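Side-chain contacts in polyketide synthase/nonribosomal peptide synthetase hybrid RzxB (Pseudomonas fluorescens, PDB 5IL6), which supplies, in this segment, a dehydratase domain that probably removes water from beta-hydroxyacyl intermediates during assembly of the macrolide rhizoxin: residues Q138-D143 with C275-Q280; L176-Q181 with V214-L219; R252-T257 with C262-L267. All blocks are in the same frame, centred on the assembly; numbering follows the deposited sequence.

Contact 1: Q138-D143 with C275-Q280; sequences QAAWLD and CAILNQ
A140 and I277 meet methyl to methyl where a loop of the double hotdog fold of polyketide synthase dehydratases passes over strand 274-284. Each residue directs its CB toward the other segment. From the strand, I277 reaches out along its longer branch: CG1 is anti to the carbonyl carbon (chi1 -63°) and the chain then runs on extended (chi2 170°), carrying CD1 to the loop, while CG2 lies anti to the backbone N on a different course. I277 CD1 comes up against the N and CB of A140, touching CB at 3.9 Å. Slightly nearer still is the backbone, with A140 N 3.8 Å from I277 CD1. This amide N is buried by the contact and has no partner in the model; what it meets here is an apolar methyl. One methyl, I277 CD1, thus carries the whole contact, meeting one side chain and two backbone atoms of the loop. A140 also packs on A266 and C274, which places it over neighbouring strands. A classic beta bulge lies just before I277, where C275 and A276 both face L267. The second backbone touch comes from Q138 O, lying 3.9 Å from I277 CD1.

Contact 2: L176-Q181 with V214-L219; sequences LSLVRQ and VMALLL
R180 leaves its strand with CG anti to the backbone N (chi1 178°) and stays extended as far as NE, which carries CG, CD and NE across the end of L217; the latter has CG anti to its own carbonyl carbon (chi1 -61°), and its CD2 rises to meet the arginine. This belongs to the second hotdog unit of the dehydratase, where strand 175-181 covers the turn that follows helix 204-212. The two side chains pass at a slant, with L217 CD2 3.7 Å from R180 NE and 3.9 Å from R180 CG. Farther along, L217 O lies over one face of the guanidinium. The backbone of A216 also takes part, its O 3.7 Å from R180 CD. NE donates a hydrogen bond to G182 O, while NH1 makes a long, weak ion pair with D220. Replacing R180 by alanine would probably leave G182 O without this donor and open a gap beside L217 CD2. The turn itself is held by a backbone bond from L217 N to V214 O, 2.9 Å long. Two residues back along the strand, on the same side as R180, L178 packs against A216 and also C157, its CD1 lying 4.0 Å from A216 CB.

Contact 3: R252-T257 with C262-L267; sequences RRAPST and CFDLAL
The guanidinium of R253 and the ring of F263 are turned 43° against each other, neither stacked nor perpendicular. A water lies at the edge of the guanidinium, in its plane, and accepts from R253 NE at 2.6 Å. The ring is approached obliquely by the arginine's aliphatic part, R253 CD standing 3.5 Å from F263 CE2, while V214, L217, L218 and I251 pack around it. A bend in the R253 chain (chi2 94°) brings CD close to the ring and lets NH1 continue to a salt bridge with E221. R253 and F263 form a non-hydrogen-bonded pair of the antiparallel hairpin made by strands 246-254 and 261-268. Beside it, R252 and D264 are a hydrogen-bonded pair: R252 N donates to D264 O and D264 N to R252 O, both at 2.9 Å. Toward the turn, A254 N donates to C262 O at 2.9 Å, from 39° out of the carbonyl plane. The return link runs through the water, which donates to A254 O at 2.7 Å and accepts from C262 N at 3.0 Å. R252 and D264 point to the other face of the hairpin; R252 NE forms a salt bridge with D183, though this arginine is poorly ordered, and D264 OD1 accepts from Q280 N. On that face too, A254 CB packs against C262 SG at 4.1 Å.

From the N terminus, the chain completes strand 124-135 and enters the loop containing 138-143, whose partner 275-280 comes more than 130 residues later, so contact 1 closes the longest loop. Contacts 2 and 3 both nest inside it, in series and without crossing: strand 175-181 is met by the turn after helix 204-212, and then the hairpin 246-254/261-268 closes across a short turn. Contacts 2 and 3 also touch where L217 CD1 packs on R253 N. Strand 261-268 pairs next with strand 274-284, tying contact 3 to contact 1 through L265 and L278. The turn and hairpin of the second hotdog unit are thus joined to the loop 138-143 by way of strand 274-284.

Contact 1: Q138-D143 with C275-Q280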
loop_
_atom_site.group_PDB
_atom_site.type_symbol
_atom_site.label_atom_id
_atom_site.label_comp_id
_atom_site.label_asym_id
_atom_site.label_seq_id
_atom_site.Cartn_x
_atom_site.Cartn_y
_atom_site.Cartn_z
ATOM N N GLN A 138 -18.936 -2.330 6.215
ATOM C CA GLN A 138 -19.719 -1.125 6.000
ATOM C C GLN A 138 -18.844 -0.006 5.448
ATOM O O GLN A 138 -17.699 0.172 5.876
ATOM C CB GLN A 138 -20.369 -0.707 7.314
ATOM C CG GLN A 138 -21.754 -0.141 7.162
ATOM C CD GLN A 138 -22.426 0.056 8.502
ATOM O OE1 GLN A 138 -23.294 -0.723 8.894
ATOM N NE2 GLN A 138 -22.019 1.095 9.219
ATOM N N ALA A 139 -19.390 0.736 4.490
ATOM C CA ALA A 139 -18.660 1.813 3.834
ATOM C C ALA A 139 -18.329 2.962 4.775
ATOM O O ALA A 139 -19.106 3.303 5.671
ATOM C CB ALA A 139 -19.483 2.374 2.677
ATOM N N ALA A 140 -17.158 3.555 4.562
ATOM C CA ALA A 140 -16.882 4.879 5.087
ATOM C C ALA A 140 -17.608 5.885 4.203
ATOM O O ALA A 140 -17.953 5.596 3.056
ATOM C CB ALA A 140 -15.380 5.178 5.098
ATOM N N TRP A 141 -17.864 7.068 4.746
ATOM C CA TRP A 141 -18.626 8.081 4.032
ATOM C C TRP A 141 -17.720 9.254 3.728
ATOM O O TRP A 141 -16.983 9.719 4.605
ATOM C CB TRP A 141 -19.840 8.537 4.835
ATOM C CG TRP A 141 -20.724 7.407 5.173
ATOM C CD1 TRP A 141 -21.366 6.583 4.298
ATOM C CD2 TRP A 141 -21.067 6.954 6.482
ATOM N NE1 TRP A 141 -22.092 5.642 4.983
ATOM C CE2 TRP A 141 -21.925 5.848 6.327
ATOM C CE3 TRP A 141 -20.734 7.376 7.772
ATOM C CZ2 TRP A 141 -22.456 5.160 7.415
ATOM C CZ3 TRP A 141 -21.260 6.693 8.850
ATOM C CH2 TRP A 141 -22.113 5.596 8.665
ATOM N N LEU A 142 -17.744 9.705 2.481
ATOM C CA LEU A 142 -16.961 10.877 2.142
ATOM C C LEU A 142 -17.552 12.014 2.961
ATOM O O LEU A 142 -18.690 12.434 2.730
ATOM C CB LEU A 142 -17.012 11.126 0.635
ATOM C CG LEU A 142 -16.128 12.215 0.030
ATOM C CD1 LEU A 142 -14.696 12.082 0.527
ATOM C CD2 LEU A 142 -16.157 12.099 -1.490
ATOM N N ASP A 143 -16.763 12.536 3.895
ATOM C CA ASP A 143 -17.227 13.487 4.898
ATOM C C ASP A 143 -16.611 14.859 4.716
ATOM O O ASP A 143 -16.772 15.717 5.594
ATOM C CB ASP A 143 -16.850 12.997 6.299
ATOM C CG ASP A 143 -17.967 12.254 7.000
ATOM O OD1 ASP A 143 -18.692 11.485 6.336
ATOM O OD2 ASP A 143 -18.105 12.435 8.231
ATOM N N CYS A 275 -14.384 2.353 -1.814
ATOM C CA CYS A 275 -13.807 1.144 -2.382
ATOM C C CYS A 275 -12.785 0.475 -1.477
ATOM O O CYS A 275 -12.617 -0.743 -1.558
ATOM C CB CYS A 275 -13.145 1.457 -3.730
ATOM S SG CYS A 275 -14.306 1.998 -5.002
ATOM N N ALA A 276 -12.108 1.231 -0.617
ATOM C CA ALA A 276 -11.123 0.646 0.283
ATOM C C ALA A 276 -10.943 1.554 1.489
ATOM O O ALA A 276 -11.137 2.771 1.404
ATOM C CB ALA A 276 -9.782 0.425 -0.422
ATOM N N ILE A 277 -10.553 0.946 2.608
ATOM C CA ILE A 277 -10.366 1.648 3.871
ATOM C C ILE A 277 -9.047 1.197 4.481
ATOM O O ILE A 277 -8.753 -0.003 4.518
ATOM C CB ILE A 277 -11.523 1.383 4.853
ATOM C CG1 ILE A 277 -12.841 1.909 4.282
ATOM C CG2 ILE A 277 -11.236 2.024 6.212
ATOM C CD1 ILE A 277 -14.060 1.478 5.070
ATOM N N LEU A 278 -8.251 2.157 4.945
ATOM C CA LEU A 278 -7.033 1.888 5.702
ATOM C C LEU A 278 -7.163 2.554 7.063
ATOM O O LEU A 278 -7.242 3.785 7.149
ATOM C CB LEU A 278 -5.791 2.410 4.977
ATOM C CG LEU A 278 -5.266 1.621 3.777
ATOM C CD1 LEU A 278 -6.148 1.808 2.559
ATOM C CD2 LEU A 278 -3.837 2.044 3.476
ATOM N N ASN A 279 -7.186 1.747 8.119
ATOM C CA ASN A 279 -7.304 2.248 9.481
ATOM C C ASN A 279 -5.978 2.083 10.209
ATOM O O ASN A 279 -5.391 0.995 10.208
ATOM C CB ASN A 279 -8.420 1.524 10.237
ATOM C CG ASN A 279 -9.796 1.835 9.682
ATOM O OD1 ASN A 279 -10.097 2.982 9.351
ATOM N ND2 ASN A 279 -10.640 0.816 9.577
ATOM N N GLN A 280 -5.514 3.169 10.825
ATOM C CA GLN A 280 -4.315 3.166 11.660
ATOM C C GLN A 280 -3.075 2.781 10.847
ATOM O O GLN A 280 -2.393 1.792 11.121
ATOM C CB GLN A 280 -4.502 2.243 12.868
ATOM C CG GLN A 280 -5.749 2.559 13.687
ATOM C CD GLN A 280 -5.636 3.873 14.442
ATOM O OE1 GLN A 280 -4.686 4.090 15.195
ATOM N NE2 GLN A 280 -6.603 4.759 14.233
#

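Contact 2: L176-Q181 with V214-L219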
loop_
_atom_site.group_PDB
_atom_site.type_symbol
_atom_site.label_atom_id
_atom_site.label_comp_id
_atom_site.label_asym_id
_atom_site.label_seq_id
_atom_site.Cartn_x
_atom_site.Cartn_y
_atom_site.Cartn_z
ATOM N N LEU A 176 -2.624 14.265 -7.804
ATOM C CA LEU A 176 -3.064 15.287 -8.745
ATOM C C LEU A 176 -3.499 16.572 -8.056
ATOM O O LEU A 176 -3.284 17.661 -8.597
ATOM C CB LEU A 176 -4.214 14.747 -9.602
ATOM C CG LEU A 176 -3.875 13.508 -10.439
ATOM C CD1 LEU A 176 -5.088 13.045 -11.231
ATOM C CD2 LEU A 176 -2.697 13.766 -11.373
ATOM N N SER A 177 -4.115 16.474 -6.883
ATOM C CA SER A 177 -4.495 17.659 -6.127
ATOM C C SER A 177 -4.646 17.282 -4.661
ATOM O O SER A 177 -4.886 16.121 -4.319
ATOM C CB SER A 177 -5.791 18.275 -6.665
ATOM O OG SER A 177 -6.885 17.392 -6.496
ATOM N N LEU A 178 -4.503 18.288 -3.802
ATOM C CA LEU A 178 -4.609 18.116 -2.361
ATOM C C LEU A 178 -5.293 19.342 -1.780
ATOM O O LEU A 178 -4.967 20.472 -2.152
ATOM C CB LEU A 178 -3.238 17.957 -1.687
ATOM C CG LEU A 178 -2.411 16.690 -1.903
ATOM C CD1 LEU A 178 -1.001 16.894 -1.356
ATOM C CD2 LEU A 178 -3.079 15.488 -1.274
ATOM N N VAL A 179 -6.240 19.118 -0.875
ATOM C CA VAL A 179 -6.827 20.189 -0.079
ATOM C C VAL A 179 -6.859 19.745 1.375
ATOM O O VAL A 179 -7.122 18.574 1.672
ATOM C CB VAL A 179 -8.241 20.571 -0.570
ATOM C CG1 VAL A 179 -8.184 21.071 -2.006
ATOM C CG2 VAL A 179 -9.196 19.394 -0.445
ATOM N N ARG A 180 -6.586 20.681 2.281
ATOM C CA ARG A 180 -6.505 20.399 3.706
ATOM C C ARG A 180 -7.559 21.201 4.455
ATOM O O ARG A 180 -7.750 22.392 4.193
ATOM C CB ARG A 180 -5.117 20.732 4.261
ATOM C CG ARG A 180 -4.996 20.495 5.756
ATOM C CD ARG A 180 -3.591 20.742 6.263
ATOM N NE ARG A 180 -3.516 20.557 7.708
ATOM C CZ ARG A 180 -2.429 20.777 8.440
ATOM N NH1 ARG A 180 -1.307 21.194 7.867
ATOM N NH2 ARG A 180 -2.465 20.578 9.751
ATOM N N GLN A 181 -8.242 20.535 5.384
ATOM C CA GLN A 181 -9.214 21.175 6.268
ATOM C C GLN A 181 -8.904 20.705 7.687
ATOM O O GLN A 181 -9.350 19.632 8.101
ATOM C CB GLN A 181 -10.645 20.832 5.868
ATOM C CG GLN A 181 -11.702 21.514 6.722
ATOM C CD GLN A 181 -11.787 23.003 6.452
ATOM O OE1 GLN A 181 -11.184 23.810 7.159
ATOM N NE2 GLN A 181 -12.536 23.374 5.421
ATOM N N VAL A 214 -0.715 11.681 2.863
ATOM C CA VAL A 214 -0.604 12.077 4.262
ATOM C C VAL A 214 0.316 13.280 4.414
ATOM O O VAL A 214 0.200 14.032 5.387
ATOM C CB VAL A 214 -0.109 10.900 5.134
ATOM C CG1 VAL A 214 -0.986 9.662 4.935
ATOM C CG2 VAL A 214 1.360 10.583 4.851
ATOM N N MET A 215 1.228 13.486 3.460
ATOM C CA MET A 215 2.149 14.612 3.544
ATOM C C MET A 215 1.408 15.941 3.581
ATOM O O MET A 215 1.937 16.929 4.102
ATOM C CB MET A 215 3.123 14.575 2.367
ATOM C CG MET A 215 4.176 15.673 2.398
ATOM S SD MET A 215 5.175 15.589 3.898
ATOM C CE MET A 215 6.196 14.162 3.541
ATOM N N ALA A 216 0.191 15.991 3.032
ATOM C CA ALA A 216 -0.606 17.210 3.118
ATOM C C ALA A 216 -0.745 17.666 4.564
ATOM O O ALA A 216 -0.783 18.870 4.846
ATOM C CB ALA A 216 -1.986 16.983 2.500
ATOM N N LEU A 217 -0.832 16.717 5.490
ATOM C CA LEU A 217 -1.027 17.013 6.902
ATOM C C LEU A 217 0.276 17.210 7.668
ATOM O O LEU A 217 0.228 17.545 8.857
ATOM C CB LEU A 217 -1.840 15.887 7.549
ATOM C CG LEU A 217 -3.246 15.685 6.970
ATOM C CD1 LEU A 217 -3.924 14.473 7.586
ATOM C CD2 LEU A 217 -4.103 16.927 7.183
ATOM N N LEU A 218 1.433 17.023 7.028
ATOM C CA LEU A 218 2.714 17.066 7.722
ATOM C C LEU A 218 3.656 18.166 7.253
ATOM O O LEU A 218 4.700 18.363 7.886
ATOM C CB LEU A 218 3.437 15.717 7.582
ATOM C CG LEU A 218 2.709 14.487 8.132
ATOM C CD1 LEU A 218 3.517 13.234 7.856
ATOM C CD2 LEU A 218 2.455 14.635 9.626
ATOM N N LEU A 219 3.325 18.897 6.186
ATOM C CA LEU A 219 4.255 19.897 5.666
ATOM C C LEU A 219 4.670 20.889 6.746
ATOM O O LEU A 219 5.852 21.234 6.860
ATOM C CB LEU A 219 3.629 20.633 4.480
ATOM C CG LEU A 219 3.584 19.880 3.148
ATOM C CD1 LEU A 219 2.754 20.652 2.135
ATOM C CD2 LEU A 219 4.984 19.618 2.607
#

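Contact 3: R252-T257 with C262-L267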
loop_
_atom_site.group_PDB
_atom_site.type_symbol
_atom_site.label_atom_id
_atom_site.label_comp_id
_atom_site.label_asym_id
_atom_site.label_seq_id
_atom_site.Cartn_x
_atom_site.Cartn_y
_atom_site.Cartn_z
ATOM N N ARG A 252 -7.350 11.372 7.449
ATOM C CA ARG A 252 -7.543 11.957 8.771
ATOM C C ARG A 252 -6.352 11.604 9.646
ATOM O O ARG A 252 -6.027 10.424 9.807
ATOM C CB ARG A 252 -8.841 11.466 9.419
ATOM C CG ARG A 252 -8.980 11.831 10.897
ATOM C CD ARG A 252 -8.811 13.327 11.124
ATOM N NE ARG A 252 -9.153 13.735 12.484
ATOM C CZ ARG A 252 -10.399 13.861 12.932
ATOM N NH1 ARG A 252 -11.428 13.599 12.135
ATOM N NH2 ARG A 252 -10.617 14.248 14.181
ATOM N N ARG A 253 -5.704 12.622 10.202
ATOM C CA ARG A 253 -4.669 12.399 11.198
ATOM C C ARG A 253 -5.269 11.729 12.428
ATOM O O ARG A 253 -6.363 12.087 12.878
ATOM C CB ARG A 253 -4.016 13.727 11.577
ATOM C CG ARG A 253 -2.884 13.625 12.588
ATOM C CD ARG A 253 -1.533 13.517 11.911
ATOM N NE ARG A 253 -0.444 13.564 12.887
ATOM C CZ ARG A 253 0.336 14.620 13.107
ATOM N NH1 ARG A 253 0.169 15.745 12.422
ATOM N NH2 ARG A 253 1.297 14.549 14.022
ATOM N N ALA A 254 -4.550 10.756 12.971
ATOM C CA ALA A 254 -4.975 10.025 14.151
ATOM C C ALA A 254 -3.931 10.151 15.252
ATOM O O ALA A 254 -2.759 10.436 14.978
ATOM C CB ALA A 254 -5.202 8.541 13.829
ATOM N N PRO A 255 -4.320 9.944 16.511
ATOM C CA PRO A 255 -3.338 10.011 17.599
ATOM C C PRO A 255 -2.242 8.973 17.418
ATOM O O PRO A 255 -2.473 7.868 16.921
ATOM C CB PRO A 255 -4.168 9.731 18.857
ATOM C CG PRO A 255 -5.587 9.957 18.466
ATOM C CD PRO A 255 -5.686 9.695 17.001
ATOM N N SER A 256 -1.030 9.348 17.821
ATOM C CA SER A 256 0.111 8.451 17.738
ATOM C C SER A 256 1.079 8.751 18.871
ATOM O O SER A 256 1.169 9.884 19.350
ATOM C CB SER A 256 0.835 8.586 16.395
ATOM O OG SER A 256 1.992 7.767 16.356
ATOM N N THR A 257 1.813 7.724 19.284
ATOM C CA THR A 257 2.921 7.913 20.204
ATOM C C THR A 257 4.141 8.391 19.430
ATOM O O THR A 257 4.334 8.044 18.261
ATOM C CB THR A 257 3.244 6.611 20.939
ATOM O OG1 THR A 257 3.371 5.541 19.991
ATOM C CG2 THR A 257 2.143 6.270 21.932
ATOM N N CYS A 262 0.348 8.670 12.588
ATOM C CA CYS A 262 -0.707 7.706 12.307
ATOM C C CYS A 262 -1.862 8.392 11.589
ATOM O O CYS A 262 -2.196 9.541 11.889
ATOM C CB CYS A 262 -1.210 7.051 13.600
ATOM S SG CYS A 262 -2.327 5.662 13.333
ATOM N N PHE A 263 -2.467 7.676 10.640
ATOM C CA PHE A 263 -3.538 8.222 9.817
ATOM C C PHE A 263 -4.572 7.144 9.529
ATOM O O PHE A 263 -4.262 5.950 9.521
ATOM C CB PHE A 263 -3.011 8.764 8.479
ATOM C CG PHE A 263 -1.907 9.772 8.620
ATOM C CD1 PHE A 263 -0.588 9.364 8.701
ATOM C CD2 PHE A 263 -2.190 11.127 8.663
ATOM C CE1 PHE A 263 0.430 10.288 8.831
ATOM C CE2 PHE A 263 -1.175 12.055 8.790
ATOM C CZ PHE A 263 0.136 11.634 8.874
ATOM N N ASP A 264 -5.805 7.581 9.286
ATOM C CA ASP A 264 -6.829 6.747 8.675
ATOM C C ASP A 264 -7.128 7.283 7.281
ATOM O O ASP A 264 -7.189 8.500 7.072
ATOM C CB ASP A 264 -8.113 6.719 9.510
ATOM C CG ASP A 264 -7.870 6.296 10.946
ATOM O OD1 ASP A 264 -7.303 5.204 11.159
ATOM O OD2 ASP A 264 -8.260 7.050 11.863
ATOM N N LEU A 265 -7.310 6.372 6.326
ATOM C CA LEU A 265 -7.569 6.742 4.945
ATOM C C LEU A 265 -8.771 5.968 4.427
ATOM O O LEU A 265 -9.045 4.846 4.862
ATOM C CB LEU A 265 -6.358 6.465 4.031
ATOM C CG LEU A 265 -5.058 7.224 4.307
ATOM C CD1 LEU A 265 -4.280 6.605 5.461
ATOM C CD2 LEU A 265 -4.199 7.278 3.049
ATOM N N ALA A 266 -9.486 6.583 3.491
ATOM C CA ALA A 266 -10.585 5.926 2.799
ATOM C C ALA A 266 -10.513 6.311 1.332
ATOM O O ALA A 266 -10.348 7.490 1.004
ATOM C CB ALA A 266 -11.942 6.320 3.395
ATOM N N LEU A 267 -10.632 5.317 0.458
ATOM C CA LEU A 267 -10.526 5.514 -0.979
ATOM C C LEU A 267 -11.915 5.434 -1.589
ATOM O O LEU A 267 -12.656 4.477 -1.333
ATOM C CB LEU A 267 -9.602 4.468 -1.607
ATOM C CG LEU A 267 -8.104 4.622 -1.312
ATOM C CD1 LEU A 267 -7.783 4.397 0.161
ATOM C CD2 LEU A 267 -7.287 3.678 -2.178
HETATM O O HOH W 1 -0.343 11.224 14.095
#